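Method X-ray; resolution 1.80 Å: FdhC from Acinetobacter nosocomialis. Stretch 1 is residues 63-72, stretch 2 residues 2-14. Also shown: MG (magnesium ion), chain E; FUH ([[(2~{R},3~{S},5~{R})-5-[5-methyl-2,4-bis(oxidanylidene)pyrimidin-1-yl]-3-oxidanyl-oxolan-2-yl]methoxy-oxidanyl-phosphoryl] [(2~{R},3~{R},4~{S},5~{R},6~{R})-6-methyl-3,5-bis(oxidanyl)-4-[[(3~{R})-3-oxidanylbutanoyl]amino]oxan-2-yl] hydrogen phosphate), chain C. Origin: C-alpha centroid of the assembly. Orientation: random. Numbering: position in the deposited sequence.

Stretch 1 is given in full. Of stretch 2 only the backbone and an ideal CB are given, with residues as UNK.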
ATOM      1  N   GLU A  63      -0.862 -10.605  -8.479  1.00 16.67           N
ATOM      2  CA  GLU A  63      -0.272  -9.292  -8.127  1.00 16.37           C
ATOM      3  C   GLU A  63      -1.240  -8.198  -8.466  1.00 15.66           C
ATOM      4  O   GLU A  63      -1.835  -8.242  -9.543  1.00 16.70           O
ATOM      5  CB  GLU A  63       1.030  -9.039  -8.897  1.00 16.71           C
ATOM      6  CG  GLU A  63       1.895  -7.910  -8.365  1.00 16.20           C
ATOM      7  CD  GLU A  63       3.342  -7.966  -8.840  1.00 17.75           C
ATOM      8  OE1 GLU A  63       3.952  -6.919  -9.131  1.00 15.72           O
ATOM      9  OE2 GLU A  63       3.914  -9.071  -8.830  1.00 20.65           O
ATOM     10  N   TYR A  64      -1.388  -7.214  -7.564  1.00 13.36           N
ATOM     11  CA  TYR A  64      -2.225  -6.062  -7.757  1.00 13.04           C
ATOM     12  C   TYR A  64      -1.487  -4.825  -7.356  1.00 12.19           C
ATOM     13  O   TYR A  64      -1.035  -4.719  -6.208  1.00 11.95           O
ATOM     14  CB  TYR A  64      -3.504  -6.202  -6.927  1.00 14.11           C
ATOM     15  CG  TYR A  64      -4.284  -7.420  -7.308  1.00 15.46           C
ATOM     16  CD1 TYR A  64      -5.012  -7.461  -8.509  1.00 17.51           C
ATOM     17  CD2 TYR A  64      -4.245  -8.571  -6.549  1.00 15.77           C
ATOM     18  CE1 TYR A  64      -5.684  -8.621  -8.891  1.00 18.92           C
ATOM     19  CE2 TYR A  64      -4.951  -9.730  -6.931  1.00 18.70           C
ATOM     20  CZ  TYR A  64      -5.655  -9.744  -8.115  1.00 18.74           C
ATOM     21  OH  TYR A  64      -6.348 -10.874  -8.532  1.00 24.20           O
ATOM     22  N   TYR A  65      -1.352  -3.905  -8.285  1.00 11.12           N
ATOM     23  CA  TYR A  65      -0.512  -2.709  -8.160  1.00 10.64           C
ATOM     24  C   TYR A  65      -1.390  -1.514  -8.437  1.00 10.73           C
ATOM     25  O   TYR A  65      -2.121  -1.538  -9.426  1.00 11.54           O
ATOM     26  CB  TYR A  65       0.563  -2.780  -9.216  1.00 10.35           C
ATOM     27  CG  TYR A  65       1.689  -1.824  -9.200  1.00 10.36           C
ATOM     28  CD1 TYR A  65       1.978  -1.012  -8.126  1.00 10.58           C
ATOM     29  CD2 TYR A  65       2.538  -1.766 -10.297  1.00 11.54           C
ATOM     30  CE1 TYR A  65       3.087  -0.166  -8.146  1.00 10.82           C
ATOM     31  CE2 TYR A  65       3.649  -0.927 -10.330  1.00 11.23           C
ATOM     32  CZ  TYR A  65       3.924  -0.125  -9.251  1.00 11.19           C
ATOM     33  OH  TYR A  65       5.046   0.759  -9.263  1.00 11.60           O
ATOM     34  N   PHE A  66      -1.372  -0.526  -7.547  1.00 10.61           N
ATOM     35  CA  PHE A  66      -2.280   0.615  -7.565  1.00 10.72           C
ATOM     36  C   PHE A  66      -1.574   1.963  -7.579  1.00 10.94           C
ATOM     37  O   PHE A  66      -0.527   2.134  -6.966  1.00 11.76           O
ATOM     38  CB  PHE A  66      -3.210   0.607  -6.333  1.00 10.61           C
ATOM     39  CG  PHE A  66      -4.038  -0.650  -6.196  1.00  9.90           C
ATOM     40  CD1 PHE A  66      -3.523  -1.751  -5.587  1.00 10.31           C
ATOM     41  CD2 PHE A  66      -5.337  -0.684  -6.628  1.00 10.53           C
ATOM     42  CE1 PHE A  66      -4.229  -2.922  -5.454  1.00 11.00           C
ATOM     43  CE2 PHE A  66      -6.088  -1.833  -6.529  1.00 10.01           C
ATOM     44  CZ  PHE A  66      -5.546  -2.972  -5.921  1.00 10.95           C
ATOM     45  N   ILE A  67      -2.171   2.901  -8.305  1.00 10.32           N
ATOM     46  CA  ILE A  67      -1.884   4.314  -8.125  1.00 10.34           C
ATOM     47  C   ILE A  67      -2.814   4.811  -6.995  1.00  9.88           C
ATOM     48  O   ILE A  67      -3.976   4.415  -6.966  1.00 11.06           O
ATOM     49  CB  ILE A  67      -2.165   5.146  -9.382  1.00 10.49           C
ATOM     50  CG1 ILE A  67      -1.432   4.572 -10.586  1.00 10.84           C
ATOM     51  CG2 ILE A  67      -1.822   6.594  -9.132  1.00  9.90           C
ATOM     52  CD1 ILE A  67       0.088   4.530 -10.465  1.00 11.75           C
ATOM     53  N   ILE A  68      -2.232   5.612  -6.109  1.00  9.79           N
ATOM     54  CA  ILE A  68      -2.930   6.273  -5.042  1.00 10.69           C
ATOM     55  C   ILE A  68      -3.249   7.679  -5.548  1.00 11.26           C
ATOM     56  O   ILE A  68      -2.335   8.378  -6.025  1.00 11.21           O
ATOM     57  CB  ILE A  68      -2.106   6.361  -3.758  1.00 10.95           C
ATOM     58  CG1 ILE A  68      -1.600   4.979  -3.278  1.00 11.03           C
ATOM     59  CG2 ILE A  68      -2.959   7.041  -2.681  1.00 10.83           C
ATOM     60  CD1 ILE A  68      -0.612   5.061  -2.117  1.00 11.22           C
ATOM     61  N   PHE A  69      -4.503   8.105  -5.399  1.00 12.20           N
ATOM     62  CA  PHE A  69      -4.986   9.414  -5.877  1.00 13.18           C
ATOM     63  C   PHE A  69      -5.524  10.214  -4.714  1.00 14.28           C
ATOM     64  O   PHE A  69      -6.048   9.624  -3.801  1.00 13.76           O
ATOM     65  CB  PHE A  69      -6.132   9.258  -6.889  1.00 13.38           C
ATOM     66  CG  PHE A  69      -5.676   8.958  -8.274  1.00 12.82           C
ATOM     67  CD1 PHE A  69      -5.480   7.609  -8.697  1.00 13.14           C
ATOM     68  CD2 PHE A  69      -5.438  10.016  -9.172  1.00 12.60           C
ATOM     69  CE1 PHE A  69      -5.045   7.349 -10.001  1.00 12.99           C
ATOM     70  CE2 PHE A  69      -4.994   9.740 -10.452  1.00 13.41           C
ATOM     71  CZ  PHE A  69      -4.800   8.410 -10.863  1.00 12.34           C
ATOM     72  N   ARG A  70      -5.380  11.536  -4.771  1.00 16.00           N
ATOM     73  CA  ARG A  70      -6.152  12.400  -3.883  1.00 17.79           C
ATOM     74  C   ARG A  70      -7.530  12.723  -4.496  1.00 18.41           C
ATOM     75  O   ARG A  70      -7.670  13.059  -5.690  1.00 16.36           O
ATOM     76  CB  ARG A  70      -5.364  13.569  -3.352  1.00 18.96           C
ATOM     77  CG  ARG A  70      -5.012  14.640  -4.287  1.00 21.27           C
ATOM     78  CD  ARG A  70      -4.141  15.653  -3.609  1.00 22.84           C
ATOM     79  NE  ARG A  70      -4.969  16.508  -2.749  1.00 24.30           N
ATOM     80  CZ  ARG A  70      -4.517  17.249  -1.755  1.00 24.46           C
ATOM     81  NH1 ARG A  70      -3.244  17.193  -1.389  1.00 23.16           N
ATOM     82  NH2 ARG A  70      -5.377  18.006  -1.067  1.00 26.64           N
ATOM     83  N   SER A  71      -8.551  12.487  -3.671  1.00 15.99           N
ATOM     84  CA  SER A  71      -9.938  12.604  -4.045  1.00 17.30           C
ATOM     85  C   SER A  71     -10.403  14.001  -4.435  1.00 16.74           C
ATOM     86  O   SER A  71     -11.316  14.100  -5.211  1.00 16.36           O
ATOM     87  CB  SER A  71     -10.823  12.221  -2.853  1.00 18.73           C
ATOM     88  OG  SER A  71     -10.546  10.879  -2.513  1.00 21.61           O
ATOM     89  N   ASP A  72      -9.842  15.033  -3.830  1.00 16.37           N
ATOM     90  CA  ASP A  72     -10.363  16.405  -3.985  1.00 16.98           C
ATOM     91  C   ASP A  72     -10.094  16.949  -5.406  1.00 18.42           C
ATOM     92  O   ASP A  72     -10.961  17.639  -5.965  1.00 17.03           O
ATOM     93  CB  ASP A  72      -9.878  17.322  -2.859  1.00 17.40           C
ATOM     94  CG  ASP A  72      -8.410  17.554  -2.876  1.00 19.45           C
ATOM     95  OD1 ASP A  72      -7.682  16.913  -3.690  1.00 21.75           O
ATOM     96  OD2 ASP A  72      -7.939  18.342  -2.032  1.00 22.48           O
ATOM     97  N   UNK A   2     -11.034 -10.164 -10.635  1.00 46.10           N
ATOM     98  CA  UNK A   2     -11.303  -9.296  -9.440  1.00 43.13           C
ATOM     99  C   UNK A   2     -11.429  -7.836  -9.877  1.00 40.81           C
ATOM    100  O   UNK A   2     -10.809  -7.398 -10.838  1.00 51.89           O
ATOM    101  CB  UNK A   2     -10.191  -9.431  -8.398  1.00 43.13           C
ATOM    102  N   UNK A   3     -12.271  -7.097  -9.192  1.00 39.50           N
ATOM    103  CA  UNK A   3     -12.324  -5.657  -9.380  1.00 38.65           C
ATOM    104  C   UNK A   3     -12.470  -5.022  -7.979  1.00 31.01           C
ATOM    105  O   UNK A   3     -13.148  -5.555  -7.055  1.00 29.29           O
ATOM    106  CB  UNK A   3     -13.473  -5.258 -10.309  1.00 38.65           C
ATOM    107  N   UNK A   4     -11.700  -3.957  -7.806  1.00 21.52           N
ATOM    108  CA  UNK A   4     -11.536  -3.308  -6.544  1.00 19.89           C
ATOM    109  C   UNK A   4     -12.353  -2.027  -6.488  1.00 20.50           C
ATOM    110  O   UNK A   4     -12.492  -1.302  -7.491  1.00 21.73           O
ATOM    111  CB  UNK A   4     -10.056  -3.021  -6.285  1.00 19.89           C
ATOM    112  N   UNK A   5     -12.814  -1.709  -5.310  1.00 20.61           N
ATOM    113  CA  UNK A   5     -13.532  -0.474  -5.088  1.00 22.44           C
ATOM    114  C   UNK A   5     -12.963   0.135  -3.821  1.00 19.34           C
ATOM    115  O   UNK A   5     -13.564   0.178  -2.839  1.00 19.88           O
ATOM    116  CB  UNK A   5     -15.042  -0.700  -4.985  1.00 22.44           C
ATOM    117  N   UNK A   6     -11.746   0.623  -3.935  1.00 17.10           N
ATOM    118  CA  UNK A   6     -10.989   1.099  -2.815  1.00 14.92           C
ATOM    119  C   UNK A   6     -10.971   2.598  -2.766  1.00 14.92           C
ATOM    120  O   UNK A   6     -10.301   3.313  -3.558  1.00 13.70           O
ATOM    121  CB  UNK A   6      -9.561   0.552  -2.863  1.00 14.92           C
ATOM    122  N   UNK A   7     -11.679   3.121  -1.753  1.00 15.96           N
ATOM    123  CA  UNK A   7     -11.679   4.544  -1.512  1.00 17.44           C
ATOM    124  C   UNK A   7     -11.798   4.822  -0.042  1.00 16.51           C
ATOM    125  O   UNK A   7     -12.488   4.125   0.644  1.00 16.19           O
ATOM    126  CB  UNK A   7     -12.811   5.229  -2.280  1.00 17.44           C
ATOM    127  N   UNK A   8     -11.106   5.842   0.411  1.00 15.44           N
ATOM    128  CA  UNK A   8     -11.206   6.283   1.796  1.00 17.21           C
ATOM    129  C   UNK A   8     -11.637   7.702   1.785  1.00 17.65           C
ATOM    130  O   UNK A   8     -12.191   8.195   0.774  1.00 17.19           O
ATOM    131  CB  UNK A   8      -9.889   6.116   2.556  1.00 17.21           C
ATOM    132  N   UNK A   9     -11.406   8.370   2.883  1.00 20.35           N
ATOM    133  CA  UNK A   9     -11.837   9.754   3.001  1.00 23.44           C
ATOM    134  C   UNK A   9     -11.235  10.783   2.072  1.00 22.28           C
ATOM    135  O   UNK A   9     -11.929  11.658   1.581  1.00 24.58           O
ATOM    136  CB  UNK A   9     -11.564  10.214   4.434  1.00 23.44           C
ATOM    137  N   UNK A  10      -9.932  10.753   1.937  1.00 17.94           N
ATOM    138  CA  UNK A  10      -9.236  11.740   1.171  1.00 17.53           C
ATOM    139  C   UNK A  10      -8.500  11.162   0.009  1.00 15.96           C
ATOM    140  O   UNK A  10      -7.939  11.927  -0.724  1.00 14.24           O
ATOM    141  CB  UNK A  10      -8.263  12.509   2.067  1.00 17.53           C
ATOM    142  N   UNK A  11      -8.526   9.846  -0.140  1.00 15.06           N
ATOM    143  CA  UNK A  11      -7.780   9.160  -1.214  1.00 14.99           C
ATOM    144  C   UNK A  11      -8.582   8.038  -1.815  1.00 14.15           C
ATOM    145  O   UNK A  11      -9.587   7.624  -1.259  1.00 15.58           O
ATOM    146  CB  UNK A  11      -6.453   8.610  -0.688  1.00 14.99           C
ATOM    147  N   UNK A  12      -8.121   7.535  -2.982  1.00 13.05           N
ATOM    148  CA  UNK A  12      -8.662   6.369  -3.594  1.00 12.68           C
ATOM    149  C   UNK A  12      -7.569   5.699  -4.393  1.00 13.45           C
ATOM    150  O   UNK A  12      -6.531   6.313  -4.660  1.00 13.50           O
ATOM    151  CB  UNK A  12      -9.870   6.712  -4.468  1.00 12.68           C
ATOM    152  N   UNK A  13      -7.775   4.442  -4.681  1.00 13.21           N
ATOM    153  CA  UNK A  13      -6.790   3.620  -5.402  1.00 13.00           C
ATOM    154  C   UNK A  13      -7.417   3.099  -6.652  1.00 13.06           C
ATOM    155  O   UNK A  13      -8.560   2.719  -6.647  1.00 14.03           O
ATOM    156  CB  UNK A  13      -6.275   2.463  -4.543  1.00 13.00           C
ATOM    157  N   UNK A  14      -6.613   2.946  -7.696  1.00 13.38           N
ATOM    158  CA  UNK A  14      -7.037   2.215  -8.902  1.00 12.34           C
ATOM    159  C   UNK A  14      -5.894   1.474  -9.519  1.00 12.96           C
ATOM    160  O   UNK A  14      -4.721   1.893  -9.337  1.00 12.42           O
ATOM    161  CB  UNK A  14      -7.645   3.167  -9.935  1.00 12.34           C
TER
HETATM  162 MG    MG E 204     -13.414   0.527  -8.718  1.00 17.22          MG
HETATM  163  O1  FUH C 202       7.156  -0.769   0.746  1.00 12.43           O
HETATM  164  C1  FUH C 202       7.548  -1.660   1.492  1.00 13.14           C
HETATM  165  C2  FUH C 202       6.758  -2.152   2.658  1.00 12.66           C
HETATM  166  C3  FUH C 202       5.775  -1.127   3.162  1.00 13.48           C
HETATM  167  O2  FUH C 202       6.365  -0.289   4.188  1.00 13.17           O
HETATM  168  C4  FUH C 202       4.587  -1.797   3.804  1.00 13.75           C
HETATM  169  N1  FUH C 202       8.759  -2.317   1.282  1.00 13.50           N
HETATM  170  C5  FUH C 202       9.463  -2.171   0.004  1.00 13.92           C
HETATM  171  C6  FUH C 202      10.968  -1.925   0.218  1.00 15.28           C
HETATM  172  O3  FUH C 202      11.445  -2.960   0.968  1.00 18.96           O
HETATM  173  C7  FUH C 202      11.779  -1.965  -1.057  1.00 15.92           C
HETATM  174  C8  FUH C 202      13.311  -2.013  -0.844  1.00 17.19           C
HETATM  175  O4  FUH C 202      11.441  -3.129  -1.831  1.00 15.76           O
HETATM  176  C9  FUH C 202       9.266  -3.428  -0.824  1.00 13.56           C
HETATM  177  O5  FUH C 202       7.900  -3.595  -1.232  1.00 13.47           O
HETATM  178  C10 FUH C 202      10.038  -3.328  -2.078  1.00 14.50           C
HETATM  179  O6  FUH C 202       9.514  -2.230  -2.809  1.00 13.15           O
HETATM  180  P1  FUH C 202       9.873  -1.984  -4.317  1.00 12.94           P
HETATM  181  O7  FUH C 202      11.176  -1.294  -4.488  1.00 12.74           O
HETATM  182  O8  FUH C 202       8.718  -1.120  -4.823  1.00 13.19           O
HETATM  183  O9  FUH C 202       9.678  -3.306  -5.180  1.00 15.52           O
HETATM  184  P2  FUH C 202      10.636  -4.559  -5.450  1.00 14.82           P
HETATM  185  O10 FUH C 202       9.839  -5.784  -5.162  1.00 15.82           O
HETATM  186  O11 FUH C 202      11.855  -4.380  -4.555  1.00 16.61           O
HETATM  187  O12 FUH C 202      10.895  -4.340  -6.983  1.00 15.70           O
HETATM  188  C11 FUH C 202      11.273  -5.446  -7.808  1.00 17.17           C
HETATM  189  C12 FUH C 202      12.096  -4.915  -8.953  1.00 17.01           C
HETATM  190  C13 FUH C 202      13.189  -3.913  -8.524  1.00 19.62           C
HETATM  191  O13 FUH C 202      14.368  -4.021  -9.341  1.00 19.23           O
HETATM  192  C14 FUH C 202      12.600  -2.542  -8.825  1.00 17.73           C
HETATM  193  C15 FUH C 202      11.727  -2.854 -10.016  1.00 17.28           C
HETATM  194  O14 FUH C 202      11.252  -4.216  -9.874  1.00 16.92           O
HETATM  195  N2  FUH C 202      10.473  -2.080 -10.139  1.00 17.84           N
HETATM  196  C16 FUH C 202       9.476  -2.207  -9.219  1.00 18.06           C
HETATM  197  C17 FUH C 202       8.273  -1.518  -9.390  1.00 18.27           C
HETATM  198  C18 FUH C 202       7.131  -1.640  -8.405  1.00 18.23           C
HETATM  199  C19 FUH C 202       8.166  -0.667 -10.533  1.00 17.14           C
HETATM  200  O15 FUH C 202       7.046  -0.048 -10.758  1.00 15.24           O
HETATM  201  N3  FUH C 202       9.163  -0.561 -11.422  1.00 15.91           N
HETATM  202  C20 FUH C 202      10.268  -1.292 -11.238  1.00 17.78           C
HETATM  203  O16 FUH C 202      11.258  -1.162 -12.104  1.00 17.96           O

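Position 2 points its CB toward stretch 1, 4.1 Å from Tyr64 OH, with no other residue of stretch 1 close by; small or medium side chains, apolar or polar, would suit. It is Val2, whose CG2 lies 3.6 Å from Tyr64 OH.

Position 3 points away and meets nothing of stretch 1, so polar residues fit. Asn3 offers its ND2 to a water that also binds the magnesium ion.

Position 4 turns back toward stretch 1, its CB 4.1 Å from Phe66 CE2 and 7.1 Å from Tyr64 CD1, a ring within reach of a large side chain. A large apolar residue is called for, aromatic or long aliphatic. Phe4 answers with two edge-to-face pairs: its edge meets the face of Tyr64 (CE2 to Tyr64 CD1, 3.4 Å), and its own face receives the edge of Phe66. Its carbonyl O binds the magnesium at 2.4 Å.

Position 5 is out of reach and permissive; it is Asn5. Position 6 points toward stretch 1 but starts too far for a short side chain, so a branched or long apolar one is favoured. Leu6 brings CD1 to 3.8 Å from Phe66 CE2.

Positions 7, 8 and 9 place few demands: Lys7 and Ala8 point sideways, Asn9 away. Position 10 also points sideways, its CB 5.4 Å from Ser71 OG, so small or polar residues would do; its backbone matters more. It is Thr10, whose O accepts a hydrogen bond from Ser71 N at 3.1 Å.

Position 11 pairs with Arg70 without hydrogen bonds to it, on the Ile68 side of the sheet. Its CB is only 3.3 Å from Phe69 O, and phi/psi of -140/166 is extended, which suits beta-branched residues. It is Thr11, with CB 4.3 Å from Ile68 CG2.

Position 12 pairs with Phe69 through two hydrogen bonds, N to Phe69 O (3.1 Å) and O to Phe69 N (2.8 Å). Its CB emerges on the Phe69 side, where a flat or long apolar side chain could cover that residue. Tyr12 does so with chi1 p: Phe69 CB sits 3.4 Å from the centroid of the Tyr12 ring, over its face, while the two rings are nearly parallel but slid apart.

Position 13 returns to the Ile68 side, its CB 3.9 Å from Phe66 CD2. Leucine, isoleucine or valine would suit; Leu13 reaches Ile68 CG1 with CD2 at 3.7 Å.

Position 14 forms the second hydrogen-bonded pair, with Ile67, and faces the Phe69 ring. A long side chain able to lie along apolar groups fits, charged or not. Arg14 lays one guanidinium face over Ile67 CB and Phe69 CE1, its NH2 3.6 Å from Phe69 CZ.

Stretch 2, residues 2-14: VNFNLKANTTYLR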
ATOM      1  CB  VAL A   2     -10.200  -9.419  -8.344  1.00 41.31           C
ATOM      2  CG1 VAL A   2     -10.581  -8.618  -7.093  1.00 37.24           C
ATOM      3  CG2 VAL A   2      -9.945 -10.887  -7.984  1.00 40.64           C
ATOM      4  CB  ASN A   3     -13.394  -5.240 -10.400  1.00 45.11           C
ATOM      5  CG  ASN A   3     -14.658  -4.703  -9.743  1.00 48.01           C
ATOM      6  OD1 ASN A   3     -15.509  -5.469  -9.294  1.00 54.54           O
ATOM      7  ND2 ASN A   3     -14.781  -3.387  -9.677  1.00 45.68           N
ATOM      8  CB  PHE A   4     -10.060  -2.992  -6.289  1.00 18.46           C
ATOM      9  CG  PHE A   4      -9.194  -4.213  -6.281  1.00 17.63           C
ATOM     10  CD1 PHE A   4      -9.018  -4.958  -5.115  1.00 17.09           C
ATOM     11  CD2 PHE A   4      -8.592  -4.661  -7.450  1.00 16.80           C
ATOM     12  CE1 PHE A   4      -8.220  -6.106  -5.105  1.00 17.93           C
ATOM     13  CE2 PHE A   4      -7.808  -5.826  -7.443  1.00 17.37           C
ATOM     14  CZ  PHE A   4      -7.623  -6.538  -6.275  1.00 16.71           C
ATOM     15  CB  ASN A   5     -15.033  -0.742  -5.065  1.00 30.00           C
ATOM     16  CG  ASN A   5     -15.521  -1.262  -6.410  1.00 30.00           C
ATOM     17  OD1 ASN A   5     -15.570  -0.542  -7.390  1.00 30.00           O
ATOM     18  ND2 ASN A   5     -15.810  -2.540  -6.463  1.00 30.00           N
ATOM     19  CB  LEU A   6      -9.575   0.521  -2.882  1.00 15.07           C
ATOM     20  CG  LEU A   6      -9.443  -0.994  -2.937  1.00 13.86           C
ATOM     21  CD1 LEU A   6      -7.977  -1.372  -3.319  1.00 14.41           C
ATOM     22  CD2 LEU A   6      -9.826  -1.575  -1.589  1.00 14.80           C
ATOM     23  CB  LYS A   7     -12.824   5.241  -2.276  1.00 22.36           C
ATOM     24  CG  LYS A   7     -14.245   4.724  -1.962  1.00 28.73           C
ATOM     25  CD  LYS A   7     -15.394   5.409  -2.795  1.00 36.19           C
ATOM     26  CE  LYS A   7     -15.582   6.924  -2.463  1.00 41.29           C
ATOM     27  NZ  LYS A   7     -15.787   7.901  -3.607  1.00 43.28           N
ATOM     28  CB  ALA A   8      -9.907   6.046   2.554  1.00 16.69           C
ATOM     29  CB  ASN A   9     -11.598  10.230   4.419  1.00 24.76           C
ATOM     30  CG  ASN A   9     -12.865  10.352   5.197  1.00 30.85           C
ATOM     31  OD1 ASN A   9     -13.946   9.882   4.789  1.00 34.18           O
ATOM     32  ND2 ASN A   9     -12.762  11.022   6.311  1.00 36.86           N
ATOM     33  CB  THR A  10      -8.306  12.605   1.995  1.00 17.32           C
ATOM     34  OG1 THR A  10      -7.111  11.892   2.403  1.00 17.60           O
ATOM     35  CG2 THR A  10      -9.077  13.236   3.242  1.00 18.97           C
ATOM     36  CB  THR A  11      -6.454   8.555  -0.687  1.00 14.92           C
ATOM     37  OG1 THR A  11      -6.777   7.718   0.418  1.00 14.36           O
ATOM     38  CG2 THR A  11      -5.441   9.628  -0.245  1.00 16.15           C
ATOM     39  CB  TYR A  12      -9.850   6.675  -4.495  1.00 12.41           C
ATOM     40  CG  TYR A  12      -9.625   7.576  -5.670  1.00 12.07           C
ATOM     41  CD1 TYR A  12      -9.756   8.959  -5.559  1.00 11.91           C
ATOM     42  CD2 TYR A  12      -9.279   7.070  -6.898  1.00 11.89           C
ATOM     43  CE1 TYR A  12      -9.606   9.794  -6.643  1.00 12.80           C
ATOM     44  CE2 TYR A  12      -9.104   7.913  -7.995  1.00 12.56           C
ATOM     45  CZ  TYR A  12      -9.234   9.283  -7.879  1.00 13.23           C
ATOM     46  OH  TYR A  12      -8.976  10.160  -8.951  1.00 13.19           O
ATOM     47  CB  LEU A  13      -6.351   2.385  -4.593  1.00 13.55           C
ATOM     48  CG  LEU A  13      -5.726   2.485  -3.189  1.00 15.57           C
ATOM     49  CD1 LEU A  13      -4.847   1.317  -2.790  1.00 17.81           C
ATOM     50  CD2 LEU A  13      -5.074   3.766  -2.821  1.00 15.83           C
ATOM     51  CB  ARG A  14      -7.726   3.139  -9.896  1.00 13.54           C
ATOM     52  CG  ARG A  14      -6.798   4.157 -10.550  1.00 15.04           C
ATOM     53  CD  ARG A  14      -6.927   4.164 -12.084  1.00 15.63           C
ATOM     54  NE  ARG A  14      -6.064   5.174 -12.656  1.00 15.96           N
ATOM     55  CZ  ARG A  14      -4.790   5.028 -13.001  1.00 16.46           C
ATOM     56  NH1 ARG A  14      -4.190   3.842 -12.911  1.00 16.57           N
ATOM     57  NH2 ARG A  14      -4.114   6.087 -13.473  1.00 15.92           N
TER
HETATM   58  O   HOH W   1     -13.438  -1.223 -10.254  1.00 24.18           O
HETATM   59  O   HOH W   2     -12.216   9.260  -1.660  1.00 29.21           O
HETATM   60  O   HOH W   3      -8.664  14.615  -1.105  1.00 18.35           O
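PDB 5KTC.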